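Long-range contacts in phosphoserine aminotransferase (Bacillus alcalophilus, PDB 1W23), which catalyses the reversible, pyridoxal-phosphate-dependent transamination that makes phosphoserine from 3-phosphohydroxypyruvate in serine biosynthesis, and likewise forms phosphohydroxythreonine: residues N6-P11 against G320-N325; R58-I63 against D176-P181; Q68-Q73 against S232-N237; S101-A106 against S149-Y154. One frame throughout, in Å; residues are numbered along the deposited sequence. Where two conformers were deposited one is given.

Interaction 1. Residues N6-P11 against G320-N325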
# COMPACT_ATOMS: atom_id res chain seq x y z
N ASN A 6 -9.28 -21.05 -9.13
CA ASN A 6 -8.27 -20.16 -8.55
C ASN A 6 -7.87 -20.58 -7.13
O ASN A 6 -8.53 -20.22 -6.14
CB ASN A 6 -8.76 -18.73 -8.55
CG ASN A 6 -7.69 -17.75 -8.09
OD1 ASN A 6 -6.58 -18.17 -7.77
ND2 ASN A 6 -8.06 -16.47 -8.05
N PHE A 7 -6.78 -21.33 -7.05
CA PHE A 7 -6.16 -21.77 -5.80
C PHE A 7 -4.91 -20.96 -5.46
O PHE A 7 -4.05 -21.41 -4.71
CB PHE A 7 -5.83 -23.26 -5.88
CG PHE A 7 -7.03 -24.17 -5.83
CD1 PHE A 7 -7.65 -24.64 -6.97
CD2 PHE A 7 -7.58 -24.57 -4.62
CE1 PHE A 7 -8.74 -25.48 -6.91
CE2 PHE A 7 -8.67 -25.43 -4.55
CZ PHE A 7 -9.25 -25.87 -5.71
N ASN A 8 -4.84 -19.73 -5.94
CA ASN A 8 -3.69 -18.87 -5.62
C ASN A 8 -3.55 -18.64 -4.12
O ASN A 8 -4.53 -18.48 -3.37
CB ASN A 8 -3.85 -17.51 -6.34
CG ASN A 8 -3.35 -17.54 -7.75
OD1 ASN A 8 -2.45 -18.31 -8.10
ND2 ASN A 8 -3.90 -16.67 -8.59
N ALA A 9 -2.27 -18.59 -3.69
CA ALA A 9 -1.91 -18.51 -2.28
C ALA A 9 -1.85 -17.10 -1.72
O ALA A 9 -1.68 -16.96 -0.52
CB ALA A 9 -0.56 -19.21 -2.06
N GLY A 10 -1.90 -16.07 -2.55
CA GLY A 10 -1.82 -14.72 -2.05
C GLY A 10 -1.15 -13.80 -3.04
O GLY A 10 0.03 -14.06 -3.42
N PRO A 11 -1.79 -12.73 -3.52
CA PRO A 11 -3.21 -12.50 -3.51
C PRO A 11 -3.98 -13.71 -4.10
O PRO A 11 -3.38 -14.67 -4.57
CB PRO A 11 -3.38 -11.23 -4.35
CG PRO A 11 -2.07 -10.57 -4.24
CD PRO A 11 -1.07 -11.71 -4.34
N GLY A 320 -6.95 -26.01 -16.10
CA GLY A 320 -7.47 -24.71 -15.65
C GLY A 320 -7.26 -24.41 -14.22
O GLY A 320 -7.70 -23.33 -13.78
N PHE A 321 -6.53 -25.25 -13.48
CA PHE A 321 -6.22 -24.96 -12.08
C PHE A 321 -5.03 -23.98 -12.00
O PHE A 321 -4.01 -24.17 -12.66
CB PHE A 321 -5.86 -26.25 -11.32
CG PHE A 321 -7.03 -27.19 -11.21
CD1 PHE A 321 -7.39 -28.04 -12.23
CD2 PHE A 321 -7.80 -27.21 -10.04
CE1 PHE A 321 -8.49 -28.86 -12.12
CE2 PHE A 321 -8.91 -28.00 -9.95
CZ PHE A 321 -9.25 -28.83 -10.99
N VAL A 322 -5.20 -22.96 -11.17
CA VAL A 322 -4.19 -21.90 -10.99
C VAL A 322 -3.68 -21.93 -9.57
O VAL A 322 -4.46 -21.96 -8.61
CB VAL A 322 -4.85 -20.51 -11.30
CG1 VAL A 322 -3.86 -19.40 -11.07
CG2 VAL A 322 -5.33 -20.48 -12.74
N GLY A 323 -2.37 -21.89 -9.42
CA GLY A 323 -1.75 -21.69 -8.13
C GLY A 323 -1.37 -22.88 -7.30
O GLY A 323 -0.97 -22.71 -6.15
N LEU A 324 -1.52 -24.10 -7.84
CA LEU A 324 -1.30 -25.30 -7.01
C LEU A 324 0.15 -25.64 -6.77
O LEU A 324 0.42 -26.51 -5.93
CB LEU A 324 -1.99 -26.49 -7.68
CG LEU A 324 -3.49 -26.50 -7.66
CD1 LEU A 324 -4.03 -27.73 -8.42
CD2 LEU A 324 -4.07 -26.52 -6.27
N ASN A 325 1.12 -25.05 -7.46
CA ASN A 325 2.49 -25.38 -7.17
C ASN A 325 2.85 -24.99 -5.75
O ASN A 325 2.56 -23.86 -5.33
CB ASN A 325 3.41 -24.62 -8.15
CG ASN A 325 3.37 -25.10 -9.59
OD1 ASN A 325 2.48 -25.79 -10.05
ND2 ASN A 325 4.36 -24.76 -10.38
O HOH W 1 -0.33 -19.91 -5.49

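Interaction 2. Residues R58-I63 against D176-P181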
# COMPACT_ATOMS: atom_id res chain seq x y z
N ARG A 58 -15.27 -5.20 13.43
CA ARG A 58 -15.60 -5.23 14.85
C ARG A 58 -16.76 -6.13 15.14
O ARG A 58 -16.73 -6.92 16.07
CB ARG A 58 -15.90 -3.81 15.28
CG ARG A 58 -16.20 -3.65 16.72
CD ARG A 58 -16.17 -2.18 17.19
NE ARG A 58 -14.88 -1.49 16.92
CZ ARG A 58 -13.83 -1.64 17.75
NH1 ARG A 58 -13.78 -2.34 18.88
NH2 ARG A 58 -12.68 -1.00 17.47
N GLU A 59 -17.81 -6.02 14.32
CA GLU A 59 -19.00 -6.88 14.48
C GLU A 59 -18.63 -8.33 14.18
O GLU A 59 -19.04 -9.25 14.92
CB GLU A 59 -20.13 -6.41 13.52
CG GLU A 59 -21.37 -7.23 13.48
CD GLU A 59 -22.42 -6.78 12.47
OE1 GLU A 59 -22.17 -5.81 11.70
OE2 GLU A 59 -23.41 -7.51 12.46
N LEU A 60 -17.92 -8.60 13.08
CA LEU A 60 -17.71 -9.94 12.62
C LEU A 60 -16.81 -10.71 13.54
O LEU A 60 -17.04 -11.93 13.73
CB LEU A 60 -17.16 -9.92 11.19
CG LEU A 60 -18.14 -9.54 10.13
CD1 LEU A 60 -17.43 -9.20 8.81
CD2 LEU A 60 -19.16 -10.66 9.90
N LEU A 61 -15.79 -10.09 14.09
CA LEU A 61 -14.84 -10.76 15.00
C LEU A 61 -15.18 -10.50 16.47
O LEU A 61 -14.50 -11.04 17.32
CB LEU A 61 -13.42 -10.37 14.67
CG LEU A 61 -12.82 -10.93 13.41
CD1 LEU A 61 -11.48 -10.27 13.16
CD2 LEU A 61 -12.64 -12.45 13.50
N GLN A 62 -16.24 -9.73 16.73
CA GLN A 62 -16.56 -9.36 18.12
C GLN A 62 -15.36 -8.75 18.84
O GLN A 62 -14.93 -9.19 19.88
CB GLN A 62 -17.16 -10.57 18.89
CG GLN A 62 -18.50 -11.01 18.30
CD GLN A 62 -19.12 -12.18 19.04
OE1 GLN A 62 -19.26 -13.29 18.52
NE2 GLN A 62 -19.52 -11.93 20.27
N ILE A 63 -14.80 -7.72 18.21
CA ILE A 63 -13.65 -7.02 18.76
C ILE A 63 -14.05 -6.12 19.93
O ILE A 63 -14.96 -5.29 19.73
CB ILE A 63 -12.93 -6.21 17.66
CG1 ILE A 63 -12.51 -7.11 16.50
CG2 ILE A 63 -11.79 -5.41 18.26
CD1 ILE A 63 -11.87 -6.38 15.33
N ASP A 176 -5.29 -16.88 7.94
CA ASP A 176 -6.55 -17.41 8.45
C ASP A 176 -7.41 -16.41 9.19
O ASP A 176 -8.48 -16.81 9.70
CB ASP A 176 -6.37 -18.67 9.30
CG ASP A 176 -5.79 -18.43 10.69
OD1 ASP A 176 -5.39 -17.26 10.95
OD2 ASP A 176 -5.73 -19.42 11.47
N ILE A 177 -7.12 -15.13 9.18
CA ILE A 177 -8.00 -14.17 9.88
C ILE A 177 -9.41 -14.21 9.28
O ILE A 177 -9.61 -14.21 8.09
CB ILE A 177 -7.42 -12.75 9.81
CG1 ILE A 177 -8.17 -11.79 10.71
CG2 ILE A 177 -7.27 -12.26 8.36
CD1 ILE A 177 -7.49 -10.46 10.97
N LEU A 178 -10.38 -14.21 10.18
CA LEU A 178 -11.81 -14.17 9.79
C LEU A 178 -12.22 -15.31 8.89
O LEU A 178 -13.12 -15.23 8.08
CB LEU A 178 -12.21 -12.79 9.24
CG LEU A 178 -13.67 -12.44 9.15
CD1 LEU A 178 -14.56 -12.98 10.23
CD2 LEU A 178 -13.82 -10.91 9.01
N SER A 179 -11.60 -16.48 9.18
CA SER A 179 -12.04 -17.76 8.62
C SER A 179 -12.89 -18.58 9.60
O SER A 179 -13.36 -19.66 9.23
CB SER A 179 -10.84 -18.59 8.19
OG SER A 179 -10.02 -18.93 9.29
N ARG A 180 -13.03 -18.06 10.80
CA ARG A 180 -13.68 -18.72 11.93
C ARG A 180 -13.83 -17.72 13.04
O ARG A 180 -13.16 -16.68 13.05
CB ARG A 180 -12.85 -19.94 12.39
CG ARG A 180 -11.39 -19.61 12.67
CD ARG A 180 -10.58 -20.88 12.91
NE ARG A 180 -9.17 -20.47 13.12
CZ ARG A 180 -8.23 -21.28 13.61
NH1 ARG A 180 -8.48 -22.56 13.93
NH2 ARG A 180 -6.98 -20.80 13.82
N PRO A 181 -14.66 -18.02 14.04
CA PRO A 181 -14.71 -17.12 15.21
C PRO A 181 -13.37 -17.05 15.93
O PRO A 181 -12.60 -18.01 15.91
CB PRO A 181 -15.82 -17.75 16.09
CG PRO A 181 -16.67 -18.51 15.11
CD PRO A 181 -15.62 -19.11 14.16

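Interaction 3. Residues Q68-Q73 against S232-N237. With PLP (pyridoxal-5'-phosphate), chain R.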
# COMPACT_ATOMS: atom_id res chain seq x y z
N GLN A 68 -8.46 -1.13 19.01
CA GLN A 68 -8.63 -0.27 17.81
C GLN A 68 -8.18 -1.08 16.60
O GLN A 68 -7.29 -1.94 16.68
CB GLN A 68 -7.90 1.02 17.92
CG GLN A 68 -8.27 2.02 16.76
CD GLN A 68 -7.78 3.40 16.99
OE1 GLN A 68 -7.29 4.10 16.05
NE2 GLN A 68 -7.89 3.81 18.24
N ILE A 69 -8.79 -0.79 15.47
CA ILE A 69 -8.50 -1.40 14.19
C ILE A 69 -7.68 -0.41 13.36
O ILE A 69 -8.19 0.69 13.10
CB ILE A 69 -9.80 -1.78 13.49
CG1 ILE A 69 -10.61 -2.79 14.34
CG2 ILE A 69 -9.55 -2.34 12.09
CD1 ILE A 69 -12.08 -2.81 13.96
N LEU A 70 -6.49 -0.78 12.97
CA LEU A 70 -5.62 0.02 12.12
C LEU A 70 -5.60 -0.57 10.72
O LEU A 70 -5.61 -1.80 10.55
CB LEU A 70 -4.21 0.09 12.66
CG LEU A 70 -4.05 0.49 14.11
CD1 LEU A 70 -2.57 0.47 14.50
CD2 LEU A 70 -4.61 1.87 14.40
N PHE A 71 -5.50 0.32 9.72
CA PHE A 71 -5.31 -0.03 8.32
C PHE A 71 -3.98 0.59 7.89
O PHE A 71 -3.91 1.80 7.72
CB PHE A 71 -6.43 0.49 7.45
CG PHE A 71 -7.82 -0.04 7.77
CD1 PHE A 71 -8.91 0.77 7.69
CD2 PHE A 71 -8.02 -1.37 8.16
CE1 PHE A 71 -10.18 0.31 7.98
CE2 PHE A 71 -9.30 -1.82 8.45
CZ PHE A 71 -10.39 -1.00 8.34
N LEU A 72 -2.96 -0.24 7.73
CA LEU A 72 -1.59 0.22 7.46
C LEU A 72 -1.11 -0.30 6.11
O LEU A 72 -1.53 -1.37 5.64
CB LEU A 72 -0.64 -0.26 8.56
CG LEU A 72 -1.02 0.20 9.97
CD1 LEU A 72 0.06 -0.26 10.94
CD2 LEU A 72 -1.20 1.69 10.06
N GLN A 73 -0.19 0.42 5.53
CA GLN A 73 0.56 -0.06 4.36
C GLN A 73 1.75 -0.87 4.82
O GLN A 73 2.19 -0.77 5.98
CB GLN A 73 0.98 1.13 3.51
CG GLN A 73 -0.16 1.95 2.95
CD GLN A 73 0.35 3.05 2.02
OE1 GLN A 73 0.94 2.73 0.98
NE2 GLN A 73 0.12 4.31 2.38
N SER A 232 -4.38 9.10 14.84
CA SER A 232 -4.94 9.62 13.59
C SER A 232 -5.98 8.71 12.94
O SER A 232 -6.38 9.02 11.82
CB SER A 232 -3.80 9.86 12.57
OG SER A 232 -3.28 8.57 12.20
N ASP A 233 -6.40 7.64 13.58
CA ASP A 233 -7.36 6.71 13.00
C ASP A 233 -6.94 6.21 11.62
O ASP A 233 -7.77 6.11 10.71
CB ASP A 233 -8.76 7.30 12.96
CG ASP A 233 -9.86 6.32 12.63
OD1 ASP A 233 -9.70 5.10 12.87
OD2 ASP A 233 -10.89 6.78 12.13
N SER A 234 -5.65 5.90 11.47
CA SER A 234 -5.10 5.37 10.24
C SER A 234 -5.23 6.36 9.06
O SER A 234 -5.24 5.92 7.91
CB SER A 234 -5.71 3.99 9.87
OG SER A 234 -5.55 3.08 10.94
N LEU A 235 -5.26 7.63 9.35
CA LEU A 235 -5.29 8.70 8.36
C LEU A 235 -4.16 9.69 8.55
O LEU A 235 -4.25 10.86 8.18
CB LEU A 235 -6.66 9.41 8.39
CG LEU A 235 -7.83 8.45 8.08
CD1 LEU A 235 -9.14 9.10 8.56
CD2 LEU A 235 -7.90 8.04 6.63
N TYR A 236 -3.05 9.25 9.15
CA TYR A 236 -1.91 10.12 9.35
C TYR A 236 -1.38 10.63 8.01
O TYR A 236 -1.11 11.81 7.82
CB TYR A 236 -0.79 9.39 10.13
CG TYR A 236 0.44 10.29 10.18
CD1 TYR A 236 0.48 11.41 11.06
CD2 TYR A 236 1.53 10.08 9.38
CE1 TYR A 236 1.60 12.21 11.08
CE2 TYR A 236 2.66 10.91 9.38
CZ TYR A 236 2.68 11.98 10.23
OH TYR A 236 3.75 12.84 10.31
N ASN A 237 -1.20 9.71 7.08
CA ASN A 237 -0.87 10.04 5.70
C ASN A 237 -1.93 9.42 4.80
O ASN A 237 -2.95 8.89 5.26
CB ASN A 237 0.57 9.66 5.29
CG ASN A 237 0.80 8.17 5.13
OD1 ASN A 237 0.19 7.37 5.83
ND2 ASN A 237 1.70 7.81 4.22
N1 PLP R . 5.16 15.15 -0.24
C2 PLP R . 4.40 15.95 -1.07
C2A PLP R . 5.16 16.97 -1.88
C3 PLP R . 3.02 15.78 -1.11
O3 PLP R . 2.32 16.53 -1.92
C4 PLP R . 2.44 14.75 -0.35
C4A PLP R . 0.92 14.46 -0.44
C5 PLP R . 3.23 13.99 0.51
C6 PLP R . 4.59 14.20 0.55
C5A PLP R . 2.69 12.94 1.54
O4P PLP R . 2.35 11.72 0.70
P PLP R . 1.71 10.44 1.47
O1P PLP R . 0.39 10.89 2.02
O2P PLP R . 2.67 10.07 2.55
O3P PLP R . 1.63 9.44 0.36
O HOH W 2 -7.60 3.33 12.97
O HOH W 3 -0.47 4.74 5.21

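Interaction 4. Residues S101-A106 against S149-Y154. With PLP (pyridoxal-5'-phosphate), chain J.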
# COMPACT_ATOMS: atom_id res chain seq x y z
N SER A 101 7.97 -21.05 8.02
CA SER A 101 8.88 -20.07 7.46
C SER A 101 8.46 -18.65 7.82
O SER A 101 9.31 -17.79 8.11
CB SER A 101 8.91 -20.26 5.87
OG SER A 101 9.54 -19.13 5.29
N TRP A 102 7.15 -18.35 7.79
CA TRP A 102 6.71 -17.02 8.18
C TRP A 102 7.05 -16.74 9.63
O TRP A 102 7.38 -15.57 9.97
CB TRP A 102 5.20 -16.81 7.87
CG TRP A 102 4.99 -16.78 6.36
CD1 TRP A 102 4.28 -17.66 5.61
CD2 TRP A 102 5.54 -15.82 5.45
NE1 TRP A 102 4.33 -17.30 4.30
CE2 TRP A 102 5.10 -16.17 4.16
CE3 TRP A 102 6.35 -14.68 5.58
CZ2 TRP A 102 5.46 -15.44 3.04
CZ3 TRP A 102 6.70 -13.95 4.47
CH2 TRP A 102 6.24 -14.35 3.22
N SER A 103 7.01 -17.73 10.52
CA SER A 103 7.45 -17.50 11.89
C SER A 103 8.94 -17.10 11.93
O SER A 103 9.35 -16.21 12.67
CB SER A 103 7.30 -18.75 12.74
OG SER A 103 5.99 -19.31 12.73
N GLU A 104 9.76 -17.82 11.13
CA GLU A 104 11.18 -17.55 11.06
C GLU A 104 11.44 -16.11 10.57
O GLU A 104 12.32 -15.42 11.11
CB GLU A 104 11.89 -18.52 10.14
CG GLU A 104 11.88 -19.93 10.64
CD GLU A 104 12.52 -20.95 9.71
OE1 GLU A 104 12.68 -22.11 10.10
OE2 GLU A 104 12.90 -20.58 8.56
N LYS A 105 10.69 -15.65 9.58
CA LYS A 105 10.91 -14.30 9.05
C LYS A 105 10.58 -13.27 10.10
O LYS A 105 11.24 -12.20 10.20
CB LYS A 105 10.13 -14.14 7.75
CG LYS A 105 10.82 -14.69 6.50
CD LYS A 105 9.83 -14.94 5.36
CE LYS A 105 9.99 -14.01 4.19
NZ LYS A 105 11.22 -14.32 3.40
N ALA A 106 9.55 -13.50 10.92
CA ALA A 106 9.20 -12.58 12.00
C ALA A 106 10.32 -12.52 13.04
O ALA A 106 10.75 -11.45 13.48
CB ALA A 106 7.85 -12.93 12.62
N SER A 149 -0.63 -17.99 13.32
CA SER A 149 -1.80 -18.88 13.50
C SER A 149 -1.96 -19.92 12.42
O SER A 149 -2.33 -21.06 12.70
CB SER A 149 -3.07 -18.00 13.59
OG SER A 149 -3.17 -17.17 12.46
N ASN A 150 -1.65 -19.55 11.18
CA ASN A 150 -1.75 -20.42 10.02
C ASN A 150 -0.42 -20.29 9.26
O ASN A 150 -0.02 -19.19 8.84
CB ASN A 150 -2.98 -20.07 9.17
CG ASN A 150 -3.20 -21.12 8.07
OD1 ASN A 150 -3.78 -22.19 8.38
ND2 ASN A 150 -2.72 -20.82 6.87
N ASN A 151 0.26 -21.41 9.15
CA ASN A 151 1.60 -21.46 8.57
C ASN A 151 1.45 -21.78 7.08
O ASN A 151 1.36 -22.93 6.65
CB ASN A 151 2.44 -22.51 9.28
CG ASN A 151 2.45 -22.17 10.77
OD1 ASN A 151 3.14 -21.24 11.18
ND2 ASN A 151 1.69 -22.90 11.56
N THR A 152 1.35 -20.69 6.30
CA THR A 152 0.85 -20.73 4.92
C THR A 152 1.63 -21.69 4.04
O THR A 152 1.07 -22.29 3.11
CB THR A 152 0.93 -19.29 4.33
OG1 THR A 152 0.61 -18.37 5.39
CG2 THR A 152 -0.03 -19.09 3.16
N ILE A 153 2.96 -21.75 4.25
CA ILE A 153 3.82 -22.59 3.41
C ILE A 153 3.75 -24.05 3.73
O ILE A 153 3.87 -24.93 2.84
CB ILE A 153 5.28 -22.05 3.46
CG1 ILE A 153 5.34 -20.72 2.69
CG2 ILE A 153 6.29 -23.07 2.95
CD1 ILE A 153 6.54 -19.84 2.94
N TYR A 154 3.56 -24.37 5.01
CA TYR A 154 3.57 -25.75 5.53
C TYR A 154 2.19 -26.35 5.68
O TYR A 154 2.08 -27.59 5.81
CB TYR A 154 4.36 -25.80 6.86
CG TYR A 154 5.85 -25.65 6.55
CD1 TYR A 154 6.48 -24.44 6.62
CD2 TYR A 154 6.57 -26.73 6.14
CE1 TYR A 154 7.83 -24.31 6.29
CE2 TYR A 154 7.93 -26.62 5.83
CZ TYR A 154 8.54 -25.40 5.92
OH TYR A 154 9.89 -25.27 5.59
N1 PLP J . 2.79 -13.97 7.12
C2 PLP J . 2.03 -14.98 6.57
C2A PLP J . 1.48 -15.99 7.50
C3 PLP J . 1.80 -15.00 5.20
O3 PLP J . 1.05 -15.95 4.68
C4 PLP J . 2.38 -13.98 4.36
C4A PLP J . 2.06 -13.98 2.90
C5 PLP J . 3.13 -12.96 4.97
C6 PLP J . 3.34 -13.00 6.34
C5A PLP J . 3.80 -11.87 4.18
O4P PLP J . 2.79 -10.85 3.84
P PLP J . 3.23 -9.59 2.91
O1P PLP J . 3.66 -10.15 1.59
O2P PLP J . 4.36 -8.88 3.64
O3P PLP J . 1.94 -8.77 2.89
O HOH W 4 5.06 -19.70 9.69

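Interaction 1. Residues N6-P11 against G320-N325
F7 brings CE1 of its phenyl ring to the edge of the F321 ring, 3.7 Å from CD2 of F321 and close to the F321 plane. The two side chains point the same way, side by side; toward the F7 ring both F321 and the methyl CD2 of L324 come in obliquely. L324 CD2 also lies 3.7 Å from F7 CB. The ring of F5 meets that of F321, while L349 touches both phenylalanines and A335 touches F7, so flat apolar groups suit this buried layer. Beneath it the backbones pair as a minimal two-stranded parallel sheet, strand 5-6 beside 321-322, with F7 N donating to V322 O (2.9 Å) at an angle of 138° but in the plane of the carbonyl. An alanine here keeps CB but removes the ring, and would probably leave the F321 edge without a neighbour and open a gap beside L324 CD2.

The chain then turns. N6, with CG anti to the backbone N (chi1 -174°), brings OD1 back to N8 N at 3.0 Å, an Asx turn for which the short amide is well suited. N8 OD1 lies against V322 CG1 and, at 3.5 Å, against G323 CA, where any CB would clash; glycine also suits the positive phi there. The side-chain ND2 of N8 donates to the backbone O of E38 of the second subunit, tying the turn to the dimer interface. Beyond N8 the segments part, and one water bridges them, accepting from A9 N at 3.0 Å and donating to G323 O at 2.9 Å.

Interaction 2. Residues R58-I63 against D176-P181
L178 pushes its forked end between L60 and L61, its CD2 meeting L60 CD1 at 4.0 Å and its CD1 meeting L61 CD2 at 3.8 Å. The fork tops a type II beta turn, D176 to S179, that presses on the last turn of helix 44-61. The L178 side chain crosses that of L60 at about a right angle and runs more slantwise past L61, so CD2 lies against L60 while CD1 touches both, nearest to L61. CG stands anti to the backbone N, and chi2 (34°) falls away from a staggered value, as though the fork were swung to fit its neighbours. Branched apolar side chains suit this place: L251 of helix 241-256 touches both L60 and L178, I254 adds to the wall around L178, and A260 closes on it from helix 259-279.

Both backbones turn close to the contact. At Q62 the helix ends in a Schellman motif, the positive phi of that residue letting I63 N reach back to R58 O at 3.0 Å; the companion bond from Q62 N to E59 O is weak. L178 likewise has positive phi, at the turn position where glycine is the easier fit, and it accepts this while aiming its side chain at the helix.

Polar groups brace the turn from behind. D176 O is gripped twice by S179, by the backbone N at 3.2 Å and by OG at 2.7 Å, the hydroxyl lying in the carbonyl plane on a lone pair. R180, whose CB points away from the helix, carries its guanidinium back to D176 in a salt bridge, NH2 3.0 Å from OD2.

Interaction 3. Residues Q68-Q73 against S232-N237
S234 OG accepts a nearly straight hydrogen bond from F71 N, 3.0 Å long with an N-H...O angle of 164°, and bonds to a water 2.9 Å away. The hydroxyl also lies against L70 CA. With OG beside the backbone N, the short serine side chain puts oxygen right at the peptide; a one-carbon arm carrying a hydroxyl suits the short gap to the strand. The water lies 2.7 Å from I69 O and equally 2.7 Å from D233 OD1; it has more acceptors around it than protons, so these bonds are likely to be shared. D233 OD1 also takes a weak bond from Q54.

Strand 67-72 is an outermost strand of the seven-stranded mixed sheet within this chain. L70 and its alternate neighbours bond to strand 204-209, whereas F71 N faces the other edge, and there the type I' turn S232 to L235 supplies a side-chain acceptor in place of another strand. D233 and S234 both have positive phi in this turn, which closes helix 226-231 with a Schellman motif. The F71 ring packs onto helix 44-61, edge-to-face with H50.

Farther along, a second water joins the segments, accepting from Q73 NE2 at 2.9 Å and donating to N237 OD1 at 2.8 Å. Q73 OE1 is held by G74 N of the second subunit. N237, its CG set between the backbone N and carbonyl carbon (chi1 72°), swings its amide to a pyridoxal phosphate also bound by S77 and T152 of the second subunit: ND2 donates to phosphate O2P at 3.0 Å and 167°.

Interaction 4. Residues S101-A106 against S149-Y154
W102 has its CG anti to the carbonyl carbon (chi1 -68°), which carries the indole out beside I153 and T152, and a chi2 of 116° turns it flat against pyridoxal phosphate. T152 sets OG1 likewise anti to its carbonyl carbon, facing the cofactor. The pyridine ring covers one face of the indole, with its C4 3.5 Å above the plane and over the centre. F80 of helix 75-87 also packs on W102.

I153 CD1 wedges in between, 3.6 Å from W102 NE1 and 3.8 Å from S101 CB; the long isoleucine arm fills the angle between helix and loop, while a small serine lets it approach. The edge of the Y154 ring meets S101 N. Elsewhere in the contact a water accepts from S103 N at 2.9 Å and donates to N151 OD1 at 2.9 Å, and that amide oxygen is also bonded to the T99 hydroxyl. The contact thus joins the start of helix 101-111 to residues 149-154, both of which line the pyridoxal phosphate pocket.

An alanine at W102 would probably strip one face of the cofactor ring of its cover and leave I153 CD1 beside a gap. T152 OG1 and cofactor O3 share a hydrogen bond of 2.6 Å in which either may be donor, and S175 also bonds to that hydroxyl. With an aromatic plane over the ring and a short bond at O3, the pair would be expected to hold the pyridine ring in place and influence its electron distribution.

Interactions 2, 3 and 4 all lie, along the chain, within the long loop closed by interaction 1. Interaction 2 touches interaction 4 directly: D176 OD1 is 2.7 Å from S149 OG, a probable hydrogen bond joining the turn to 149-154. It also meets interaction 3 where I63 CD1 packs on I69 CD1 at 3.8 Å, as helix 44-61 leads into strand 67-72. Interactions 3 and 4 serve different cofactors of the dimer, and their centres are about 25 Å apart: 101-106 and 149-154 hold one pyridoxal phosphate, while N237 reaches the other across the interface. The side chain of N8 in interaction 1 lies about 12 Å from a bound pyridoxal phosphate, and the nearest atoms of interactions 1 and 4 are about 5 Å apart.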